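PDB 3CZP: putative polyphosphate kinase 2 from Pseudomonas aeruginosa PAO1, which transfers phosphate from inorganic polyphosphate to AMP to make ADP, with magnesium as cofactor, and acts less efficiently on GMP. Local coordinates for residues A[13-18]-A[217-222]; A[61-66]-A[223-228]; A[148-153]-A[227-232]. All blocks are in the same frame, centred on the assembly; numbering follows the deposited sequence.

Contact 1: residues A[13-18]-A[217-222]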
loop_
_atom_site.group_PDB
_atom_site.type_symbol
_atom_site.label_atom_id
_atom_site.label_comp_id
_atom_site.label_asym_id
_atom_site.label_seq_id
_atom_site.Cartn_x
_atom_site.Cartn_y
_atom_site.Cartn_z
ATOM N N ILE A 13 22.804 -9.866 -35.510
ATOM C CA ILE A 13 23.688 -8.702 -35.521
ATOM C C ILE A 13 25.055 -9.185 -35.069
ATOM O O ILE A 13 25.180 -9.905 -34.078
ATOM C CB ILE A 13 23.186 -7.554 -34.627
ATOM C CG1 ILE A 13 21.874 -6.999 -35.180
ATOM C CG2 ILE A 13 24.225 -6.429 -34.513
ATOM C CD1 ILE A 13 21.242 -5.945 -34.284
ATOM N N ASP A 14 26.076 -8.794 -35.822
ATOM C CA ASP A 14 27.457 -9.220 -35.556
ATOM C C ASP A 14 27.995 -8.579 -34.287
ATOM O O ASP A 14 27.571 -7.503 -33.895
ATOM C CB ASP A 14 28.382 -8.941 -36.767
ATOM C CG ASP A 14 28.815 -7.512 -36.847
ATOM O OD1 ASP A 14 28.193 -6.723 -37.599
ATOM O OD2 ASP A 14 29.749 -7.156 -36.114
ATOM N N LYS A 15 28.941 -9.264 -33.659
ATOM C CA LYS A 15 29.511 -8.821 -32.384
ATOM C C LYS A 15 30.044 -7.365 -32.375
ATOM O O LYS A 15 29.814 -6.633 -31.452
ATOM C CB LYS A 15 30.586 -9.807 -31.931
ATOM C CG LYS A 15 31.269 -9.401 -30.645
ATOM C CD LYS A 15 32.411 -10.373 -30.244
ATOM C CE LYS A 15 33.575 -9.623 -29.499
ATOM N NZ LYS A 15 34.650 -8.987 -30.417
ATOM N N ASP A 16 30.765 -6.960 -33.404
ATOM C CA ASP A 16 31.399 -5.654 -33.422
ATOM C C ASP A 16 30.389 -4.508 -33.650
ATOM O O ASP A 16 30.482 -3.472 -33.017
ATOM C CB ASP A 16 32.510 -5.678 -34.432
ATOM C CG ASP A 16 33.557 -6.737 -34.088
ATOM O OD1 ASP A 16 34.360 -6.482 -33.161
ATOM O OD2 ASP A 16 33.541 -7.826 -34.699
ATOM N N THR A 17 29.432 -4.697 -34.546
ATOM C CA THR A 17 28.368 -3.720 -34.785
ATOM C C THR A 17 27.532 -3.556 -33.485
ATOM O O THR A 17 27.157 -2.446 -33.124
ATOM C CB THR A 17 27.429 -4.231 -35.960
ATOM O OG1 THR A 17 28.143 -4.280 -37.179
ATOM C CG2 THR A 17 26.167 -3.374 -36.166
ATOM N N TYR A 18 27.230 -4.676 -32.824
ATOM C CA TYR A 18 26.487 -4.721 -31.577
ATOM C C TYR A 18 27.200 -3.939 -30.456
ATOM O O TYR A 18 26.586 -3.104 -29.802
ATOM C CB TYR A 18 26.335 -6.184 -31.121
ATOM C CG TYR A 18 25.727 -6.411 -29.732
ATOM C CD1 TYR A 18 24.343 -6.276 -29.505
ATOM C CD2 TYR A 18 26.531 -6.779 -28.670
ATOM C CE1 TYR A 18 23.779 -6.528 -28.228
ATOM C CE2 TYR A 18 26.005 -7.002 -27.381
ATOM C CZ TYR A 18 24.635 -6.913 -27.180
ATOM O OH TYR A 18 24.128 -7.127 -25.927
ATOM N N ASP A 217 18.830 -14.786 -32.085
ATOM C CA ASP A 217 20.081 -14.077 -31.891
ATOM C C ASP A 217 20.066 -13.130 -30.668
ATOM O O ASP A 217 19.344 -12.140 -30.636
ATOM C CB ASP A 217 20.510 -13.361 -33.182
ATOM C CG ASP A 217 21.914 -12.809 -33.089
ATOM O OD1 ASP A 217 22.874 -13.595 -32.957
ATOM O OD2 ASP A 217 22.087 -11.580 -33.188
ATOM N N GLU A 218 20.916 -13.438 -29.678
ATOM C CA GLU A 218 21.011 -12.672 -28.432
ATOM C C GLU A 218 21.291 -11.194 -28.730
ATOM O O GLU A 218 20.651 -10.287 -28.181
ATOM C CB GLU A 218 22.177 -13.161 -27.591
ATOM C CG GLU A 218 22.021 -14.406 -26.800
ATOM C CD GLU A 218 23.327 -14.693 -26.001
ATOM O OE1 GLU A 218 24.451 -14.592 -26.563
ATOM O OE2 GLU A 218 23.235 -14.965 -24.787
ATOM N N ARG A 219 22.270 -10.957 -29.601
ATOM C CA ARG A 219 22.637 -9.591 -29.993
ATOM C C ARG A 219 21.505 -8.840 -30.677
ATOM O O ARG A 219 21.147 -7.746 -30.290
ATOM C CB ARG A 219 23.865 -9.608 -30.899
ATOM C CG ARG A 219 25.079 -10.066 -30.163
ATOM C CD ARG A 219 26.285 -9.976 -30.945
ATOM N NE ARG A 219 27.286 -10.745 -30.237
ATOM C CZ ARG A 219 27.719 -11.961 -30.576
ATOM N NH1 ARG A 219 28.648 -12.535 -29.813
ATOM N NH2 ARG A 219 27.269 -12.593 -31.658
ATOM N N TYR A 220 20.915 -9.429 -31.695
ATOM C CA TYR A 220 19.778 -8.790 -32.346
ATOM C C TYR A 220 18.584 -8.508 -31.389
ATOM O O TYR A 220 17.973 -7.454 -31.465
ATOM C CB TYR A 220 19.270 -9.670 -33.471
ATOM C CG TYR A 220 17.976 -9.197 -34.054
ATOM C CD1 TYR A 220 17.952 -8.190 -35.002
ATOM C CD2 TYR A 220 16.777 -9.735 -33.638
ATOM C CE1 TYR A 220 16.777 -7.739 -35.528
ATOM C CE2 TYR A 220 15.581 -9.280 -34.154
ATOM C CZ TYR A 220 15.590 -8.306 -35.141
ATOM O OH TYR A 220 14.391 -7.842 -35.635
ATOM N N ARG A 221 18.229 -9.486 -30.569
ATOM C CA ARG A 221 17.046 -9.372 -29.737
ATOM C C ARG A 221 17.193 -8.269 -28.677
ATOM O O ARG A 221 16.266 -7.481 -28.473
ATOM C CB ARG A 221 16.667 -10.738 -29.119
ATOM C CG ARG A 221 17.483 -11.155 -27.908
ATOM C CD ARG A 221 17.161 -12.599 -27.516
ATOM N NE ARG A 221 17.996 -13.051 -26.422
ATOM C CZ ARG A 221 18.273 -14.326 -26.124
ATOM N NH1 ARG A 221 17.793 -15.326 -26.845
ATOM N NH2 ARG A 221 19.016 -14.607 -25.050
ATOM N N ALA A 222 18.363 -8.188 -28.020
ATOM C CA ALA A 222 18.577 -7.176 -26.987
ATOM C C ALA A 222 18.668 -5.794 -27.540
ATOM O O ALA A 222 18.067 -4.881 -26.998
ATOM C CB ALA A 222 19.827 -7.449 -26.166
HETATM O O HOH W 1 25.371 -12.424 -33.758
#

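Contact 2: residues A[61-66]-A[223-228]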
loop_
_atom_site.group_PDB
_atom_site.type_symbol
_atom_site.label_atom_id
_atom_site.label_comp_id
_atom_site.label_asym_id
_atom_site.label_seq_id
_atom_site.Cartn_x
_atom_site.Cartn_y
_atom_site.Cartn_z
ATOM N N LYS A 61 17.162 -8.861 -17.971
ATOM C CA LYS A 61 18.346 -8.734 -17.131
ATOM C C LYS A 61 19.352 -7.726 -17.710
ATOM O O LYS A 61 19.967 -6.902 -16.962
ATOM C CB LYS A 61 19.041 -10.084 -16.927
ATOM C CG LYS A 61 20.332 -9.869 -16.158
ATOM C CD LYS A 61 20.973 -11.117 -15.687
ATOM C CE LYS A 61 22.297 -10.679 -14.870
ATOM N NZ LYS A 61 22.826 -11.948 -14.398
ATOM N N LEU A 62 19.537 -7.827 -19.029
ATOM C CA LEU A 62 20.492 -7.000 -19.727
ATOM C C LEU A 62 20.029 -5.551 -19.667
ATOM O O LEU A 62 20.841 -4.708 -19.401
ATOM C CB LEU A 62 20.703 -7.478 -21.161
ATOM C CG LEU A 62 21.965 -7.057 -21.907
ATOM C CD1 LEU A 62 23.237 -7.197 -21.124
ATOM C CD2 LEU A 62 21.998 -7.842 -23.139
ATOM N N LEU A 63 18.738 -5.287 -19.826
ATOM C CA LEU A 63 18.181 -3.927 -19.660
ATOM C C LEU A 63 18.484 -3.297 -18.303
ATOM O O LEU A 63 18.640 -2.095 -18.220
ATOM C CB LEU A 63 16.650 -3.923 -19.846
ATOM C CG LEU A 63 16.110 -4.223 -21.259
ATOM C CD1 LEU A 63 14.594 -4.233 -21.199
ATOM C CD2 LEU A 63 16.695 -3.339 -22.405
ATOM N N ASN A 64 18.559 -4.129 -17.273
ATOM C CA ASN A 64 18.889 -3.704 -15.897
ATOM C C ASN A 64 20.361 -3.571 -15.639
ATOM O O ASN A 64 20.766 -3.186 -14.541
ATOM C CB ASN A 64 18.244 -4.674 -14.935
ATOM C CG ASN A 64 16.768 -4.378 -14.726
ATOM O OD1 ASN A 64 16.446 -3.555 -13.870
ATOM N ND2 ASN A 64 15.848 -5.036 -15.527
ATOM N N GLU A 65 21.167 -3.889 -16.657
ATOM C CA GLU A 65 22.598 -3.599 -16.660
ATOM C C GLU A 65 22.856 -2.359 -17.453
ATOM O O GLU A 65 23.602 -1.507 -17.029
ATOM C CB GLU A 65 23.394 -4.760 -17.248
ATOM C CG GLU A 65 24.899 -4.490 -17.161
ATOM C CD GLU A 65 25.714 -5.691 -17.624
ATOM O OE1 GLU A 65 25.106 -6.781 -17.658
ATOM O OE2 GLU A 65 26.934 -5.491 -17.929
ATOM N N TRP A 66 22.148 -2.219 -18.562
ATOM C CA TRP A 66 22.223 -1.027 -19.406
ATOM C C TRP A 66 21.638 0.191 -18.738
ATOM O O TRP A 66 22.199 1.284 -18.839
ATOM C CB TRP A 66 21.474 -1.262 -20.720
ATOM C CG TRP A 66 22.180 -2.257 -21.644
ATOM C CD1 TRP A 66 23.392 -2.812 -21.464
ATOM C CD2 TRP A 66 21.665 -2.790 -22.864
ATOM N NE1 TRP A 66 23.701 -3.648 -22.508
ATOM C CE2 TRP A 66 22.644 -3.672 -23.382
ATOM C CE3 TRP A 66 20.471 -2.615 -23.574
ATOM C CZ2 TRP A 66 22.478 -4.358 -24.598
ATOM C CZ3 TRP A 66 20.303 -3.301 -24.775
ATOM C CH2 TRP A 66 21.301 -4.176 -25.273
ATOM N N LEU A 223 19.487 -5.628 -28.573
ATOM C CA LEU A 223 19.617 -4.353 -29.231
ATOM C C LEU A 223 18.308 -3.841 -29.811
ATOM O O LEU A 223 18.055 -2.650 -29.775
ATOM C CB LEU A 223 20.686 -4.421 -30.332
ATOM C CG LEU A 223 21.347 -3.095 -30.741
ATOM C CD1 LEU A 223 21.937 -2.358 -29.585
ATOM C CD2 LEU A 223 22.425 -3.321 -31.813
ATOM N N THR A 224 17.535 -4.743 -30.427
ATOM C CA THR A 224 16.250 -4.374 -31.038
ATOM C C THR A 224 15.224 -3.810 -30.022
ATOM O O THR A 224 14.676 -2.684 -30.185
ATOM C CB THR A 224 15.688 -5.503 -31.904
ATOM O OG1 THR A 224 16.604 -5.742 -32.963
ATOM C CG2 THR A 224 14.291 -5.148 -32.492
ATOM N N VAL A 225 15.056 -4.539 -28.936
ATOM C CA VAL A 225 14.213 -4.118 -27.788
ATOM C C VAL A 225 14.698 -2.786 -27.185
ATOM O O VAL A 225 13.896 -1.864 -26.937
ATOM C CB VAL A 225 14.194 -5.203 -26.672
ATOM C CG1 VAL A 225 13.565 -4.649 -25.313
ATOM C CG2 VAL A 225 13.468 -6.469 -27.116
ATOM N N GLY A 226 16.013 -2.672 -26.953
ATOM C CA GLY A 226 16.587 -1.440 -26.387
ATOM C C GLY A 226 16.394 -0.227 -27.272
ATOM O O GLY A 226 16.110 0.870 -26.783
ATOM N N ARG A 227 16.563 -0.420 -28.579
ATOM C CA ARG A 227 16.313 0.639 -29.579
ATOM C C ARG A 227 14.852 1.060 -29.580
ATOM O O ARG A 227 14.538 2.240 -29.676
ATOM C CB ARG A 227 16.677 0.144 -30.980
ATOM C CG ARG A 227 18.183 0.058 -31.211
ATOM C CD ARG A 227 18.478 -0.605 -32.538
ATOM N NE ARG A 227 19.812 -0.247 -32.952
ATOM C CZ ARG A 227 20.506 -0.911 -33.855
ATOM N NH1 ARG A 227 19.992 -1.966 -34.446
ATOM N NH2 ARG A 227 21.718 -0.490 -34.153
ATOM N N ILE A 228 13.959 0.071 -29.526
ATOM C CA ILE A 228 12.508 0.363 -29.502
ATOM C C ILE A 228 12.150 1.180 -28.234
ATOM O O ILE A 228 11.408 2.179 -28.301
ATOM C CB ILE A 228 11.660 -0.925 -29.628
ATOM C CG1 ILE A 228 11.782 -1.525 -31.060
ATOM C CG2 ILE A 228 10.157 -0.678 -29.300
ATOM C CD1 ILE A 228 11.370 -3.046 -31.123
#

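Contact 3: residues A[148-153]-A[227-232]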
loop_
_atom_site.group_PDB
_atom_site.type_symbol
_atom_site.label_atom_id
_atom_site.label_comp_id
_atom_site.label_asym_id
_atom_site.label_seq_id
_atom_site.Cartn_x
_atom_site.Cartn_y
_atom_site.Cartn_z
ATOM N N LEU A 148 3.130 5.217 -20.936
ATOM C CA LEU A 148 3.878 4.700 -22.058
ATOM C C LEU A 148 4.051 3.187 -21.921
ATOM O O LEU A 148 4.782 2.698 -21.076
ATOM C CB LEU A 148 5.240 5.404 -22.158
ATOM C CG LEU A 148 6.157 5.006 -23.316
ATOM C CD1 LEU A 148 5.566 5.403 -24.675
ATOM C CD2 LEU A 148 7.594 5.580 -23.091
ATOM N N LEU A 149 3.375 2.466 -22.814
ATOM C CA LEU A 149 3.177 1.045 -22.713
ATOM C C LEU A 149 3.836 0.343 -23.879
ATOM O O LEU A 149 3.463 0.518 -25.060
ATOM C CB LEU A 149 1.685 0.723 -22.718
ATOM C CG LEU A 149 1.358 -0.782 -22.750
ATOM C CD1 LEU A 149 1.914 -1.510 -21.517
ATOM C CD2 LEU A 149 -0.124 -1.002 -22.816
ATOM N N PHE A 150 4.845 -0.431 -23.573
ATOM C CA PHE A 150 5.512 -1.279 -24.550
ATOM C C PHE A 150 5.073 -2.730 -24.350
ATOM O O PHE A 150 5.012 -3.194 -23.205
ATOM C CB PHE A 150 7.027 -1.220 -24.318
ATOM C CG PHE A 150 7.642 0.120 -24.586
ATOM C CD1 PHE A 150 8.125 0.441 -25.878
ATOM C CD2 PHE A 150 7.836 1.038 -23.552
ATOM C CE1 PHE A 150 8.743 1.658 -26.105
ATOM C CE2 PHE A 150 8.418 2.253 -23.802
ATOM C CZ PHE A 150 8.865 2.567 -25.071
ATOM N N LYS A 151 4.825 -3.481 -25.434
ATOM C CA LYS A 151 4.598 -4.931 -25.333
ATOM C C LYS A 151 5.554 -5.710 -26.288
ATOM O O LYS A 151 5.528 -5.532 -27.499
ATOM C CB LYS A 151 3.146 -5.281 -25.632
ATOM C CG LYS A 151 2.129 -4.413 -24.913
ATOM C CD LYS A 151 0.771 -4.895 -25.158
ATOM C CE LYS A 151 0.032 -4.023 -26.166
ATOM N NZ LYS A 151 -1.169 -4.681 -26.359
ATOM N N PHE A 152 6.350 -6.608 -25.727
ATOM C CA PHE A 152 7.312 -7.327 -26.503
ATOM C C PHE A 152 6.964 -8.778 -26.476
ATOM O O PHE A 152 6.788 -9.386 -25.401
ATOM C CB PHE A 152 8.758 -7.106 -26.018
ATOM C CG PHE A 152 9.248 -5.722 -26.171
ATOM C CD1 PHE A 152 9.704 -5.241 -27.390
ATOM C CD2 PHE A 152 9.303 -4.876 -25.066
ATOM C CE1 PHE A 152 10.171 -3.932 -27.486
ATOM C CE2 PHE A 152 9.812 -3.586 -25.159
ATOM C CZ PHE A 152 10.213 -3.112 -26.343
ATOM N N TRP A 153 6.883 -9.329 -27.671
ATOM C CA TRP A 153 6.741 -10.746 -27.889
ATOM C C TRP A 153 8.037 -11.313 -28.470
ATOM O O TRP A 153 8.378 -11.070 -29.618
ATOM C CB TRP A 153 5.564 -11.014 -28.847
ATOM C CG TRP A 153 5.393 -12.491 -29.212
ATOM C CD1 TRP A 153 6.156 -13.207 -30.054
ATOM C CD2 TRP A 153 4.394 -13.376 -28.728
ATOM N NE1 TRP A 153 5.730 -14.512 -30.104
ATOM C CE2 TRP A 153 4.631 -14.630 -29.302
ATOM C CE3 TRP A 153 3.323 -13.236 -27.847
ATOM C CZ2 TRP A 153 3.805 -15.707 -29.078
ATOM C CZ3 TRP A 153 2.518 -14.337 -27.608
ATOM C CH2 TRP A 153 2.758 -15.531 -28.213
ATOM N N ARG A 227 16.563 -0.420 -28.579
ATOM C CA ARG A 227 16.313 0.639 -29.579
ATOM C C ARG A 227 14.852 1.060 -29.580
ATOM O O ARG A 227 14.538 2.240 -29.676
ATOM C CB ARG A 227 16.677 0.144 -30.980
ATOM C CG ARG A 227 18.183 0.058 -31.211
ATOM C CD ARG A 227 18.478 -0.605 -32.538
ATOM N NE ARG A 227 19.812 -0.247 -32.952
ATOM C CZ ARG A 227 20.506 -0.911 -33.855
ATOM N NH1 ARG A 227 19.992 -1.966 -34.446
ATOM N NH2 ARG A 227 21.718 -0.490 -34.153
ATOM N N ILE A 228 13.959 0.071 -29.526
ATOM C CA ILE A 228 12.508 0.363 -29.502
ATOM C C ILE A 228 12.150 1.180 -28.234
ATOM O O ILE A 228 11.408 2.179 -28.301
ATOM C CB ILE A 228 11.660 -0.925 -29.628
ATOM C CG1 ILE A 228 11.782 -1.525 -31.060
ATOM C CG2 ILE A 228 10.157 -0.678 -29.300
ATOM C CD1 ILE A 228 11.370 -3.046 -31.123
ATOM N N LEU A 229 12.656 0.741 -27.082
ATOM C CA LEU A 229 12.462 1.460 -25.837
ATOM C C LEU A 229 12.987 2.927 -25.908
ATOM O O LEU A 229 12.289 3.853 -25.495
ATOM C CB LEU A 229 13.173 0.747 -24.705
ATOM C CG LEU A 229 12.562 -0.518 -24.122
ATOM C CD1 LEU A 229 13.518 -0.929 -22.990
ATOM C CD2 LEU A 229 11.082 -0.327 -23.608
ATOM N N LEU A 230 14.224 3.113 -26.398
ATOM C CA LEU A 230 14.791 4.451 -26.499
ATOM C C LEU A 230 13.952 5.340 -27.360
ATOM O O LEU A 230 13.647 6.469 -26.997
ATOM C CB LEU A 230 16.261 4.429 -27.028
ATOM C CG LEU A 230 16.906 5.795 -27.089
ATOM C CD1 LEU A 230 17.201 6.341 -25.657
ATOM C CD2 LEU A 230 18.168 5.726 -28.001
ATOM N N GLU A 231 13.576 4.841 -28.527
ATOM C CA GLU A 231 12.789 5.624 -29.471
ATOM C C GLU A 231 11.484 6.060 -28.870
ATOM O O GLU A 231 11.098 7.247 -28.959
ATOM C CB GLU A 231 12.513 4.802 -30.731
ATOM C CG GLU A 231 11.925 5.596 -31.863
ATOM C CD GLU A 231 11.827 4.781 -33.165
ATOM O OE1 GLU A 231 12.549 3.737 -33.316
ATOM O OE2 GLU A 231 11.038 5.201 -34.050
ATOM N N GLY A 232 10.788 5.100 -28.273
ATOM C CA GLY A 232 9.481 5.346 -27.651
ATOM C C GLY A 232 9.582 6.310 -26.478
ATOM O O GLY A 232 8.769 7.194 -26.340
#

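Contact 1: residues A[13-18]-A[217-222]
Ile13, just ahead of helix 15-39, makes the direct hydrogen bond with its backbone: its N donates to Asp217 OD2 at 3.0 Å, approaching from above the carboxylate plane. The same oxygen N-caps helix 218-238 by accepting from Tyr220 N at 2.9 Å, so one carboxylate oxygen accepts two N-H groups, one from its own helix end and one from Ile13. Ile13 O accepts a hydrogen bond from a water that also donates to Asp217 OD1 and accepts from Arg219 NH2, tying carbonyl, carboxylate and guanidinium together. The Ile13 side chain, with CG1 anti to the carbonyl carbon, lays CD1 against Tyr220 CA at 3.7 Å. Asp14 turns away and N-caps its own helix, accepting from Thr17 N at 2.9 Å. At Lys15 the CA and CB cover one face of the Arg219 guanidinium, while the bent chain carries the ammonium away from that like charge. Tyr18, its CG anti to the backbone N (chi1 173°), turns a ring face to the extended arm of Arg219; Arg219 CG sits 3.8 Å from the centroid of the Tyr18 ring in a CH-pi contact, and the guanidinium plane is tilted 69° from the ring. The contact thus joins the N-terminal ends of two helices at the surface of the first PPK2 domain. Beneath it, Tyr18 and Ala222 touch Trp66 of helix 56-66, while Tyr220 leans on Val213 of strand 210-214.

Contact 2: residues A[61-66]-A[223-228]
Trp66 and Leu63, one turn apart on helix 56-66, do all the reaching from that side, and no hydrogen bond crosses to helix 218-238. The indole comes edge-on: its CH2 corner lies 4.0 Å from Leu223 N, and the neighbouring CZ3 is 4.5 Å from Gly226 CA, both backbone atoms lying near the ring plane. Leu63 adds its two methyls, CD1 meeting Val225 CG1 at 4.3 Å and CD2 facing Gly226 CA at 4.4 Å. These are loose van der Waals distances, and the buried area is modest. Gly226 sits at the closest pairing of the backbones, its CA 7.3 Å from Leu63 CA. It has no side chain, and the indole edge faces its bare CA. The axes of the two short segments still stand 10.9 Å apart and cross at -55°, which confines the touching to a short patch.

Behind this first layer, Trp66 has CG anti to its carbonyl carbon (chi1 -70°), and Leu62 CG lies 3.6 Å above the indole plane, toward its rim, bracing the ring from its own helix. Leu62 O accepts from both Glu65 N and Trp66 N, holding the backbone at the last turn of helix 56-66. Further out, Tyr18 and Val22 of helix 15-39 also touch Trp66, and Leu25 of that helix packs on Leu223. Val225 continues inward onto Phe152 and Phe154 of strand 148-155. This is buried helix-helix packing within the first PPK2 domain, with helix 218-238 touching helices 56-66 and 15-39 as well as the parallel sheet.

Contact 3: residues A[148-153]-A[227-232]
Two phenylalanine rings from alternate positions of strand 148-153 meet the helix in different ways. The Phe150 ring takes Leu229 CD2 squarely over one face: the methyl is 3.5 Å from the centroid and 10° off the ring normal, a well-centred CH-pi contact. At its edge lies Gly232 CA, 3.8 Å from Phe150 CZ. Phe152 instead presents its rim: Ile228 CB and Leu229 CD2 both lie in the ring plane, the latter 3.8 Å from Phe152 CE2. The same Leu229 methyl therefore covers the centre of one ring and abuts the edge of the next.

Leu229 delivers this methyl with CG anti to its carbonyl carbon (chi1 -76°), which bends the side chain in toward the sheet. Ile228 meets Phe152 tip to tip, its CG2 3.7 Å from Phe152 CE1, and the same CG2 runs alongside Phe150, 4.1 Å from Phe150 CD1. Gly232, one helical turn beyond Ile228, has no side chain, and Phe150 CZ lies directly against its CA. At the strand's start Leu148 CD2 touches Gly232 O at 3.8 Å. No hydrogen bond crosses, so the seam is held by apolar packing.

The axes of segments 148-153 and 227-232 run nearly antiparallel (163°) and come within 10.1 Å, as expected where a helix covers the face of a parallel alpha/beta sheet. Strand 148-155 lies between strands 44-50 and 210-214; from these neighbours Ile46 touches Leu229 and Tyr211 touches Ile228, while Leu230 packs on helix 15-39.

Overall arrangement
All three contacts use helix 218-238, in succession from its N-terminal end: contact 1 at its cap, contact 2 on the next turns and contact 3 further on, sharing Arg227 and Ile228 with contact 2. The centres of contacts 1 and 2 lie 11 Å apart, those of contacts 2 and 3 10 Å. Tyr18 OH packs 3.5 Å from Trp66 CZ2, and Val225 CG1 3.8 Å from Phe152 CZ, joining them in turn. Arg227 NE bonds a glycerol, probably from the crystallisation liquor. Their N-terminal PPK2 domain seems to be catalytically inactive and might serve dimerization; consistent with that, Lys61, Asn64 and Glu65 pack respectively on Leu324, Pro326 and Asp322 of the second subunit.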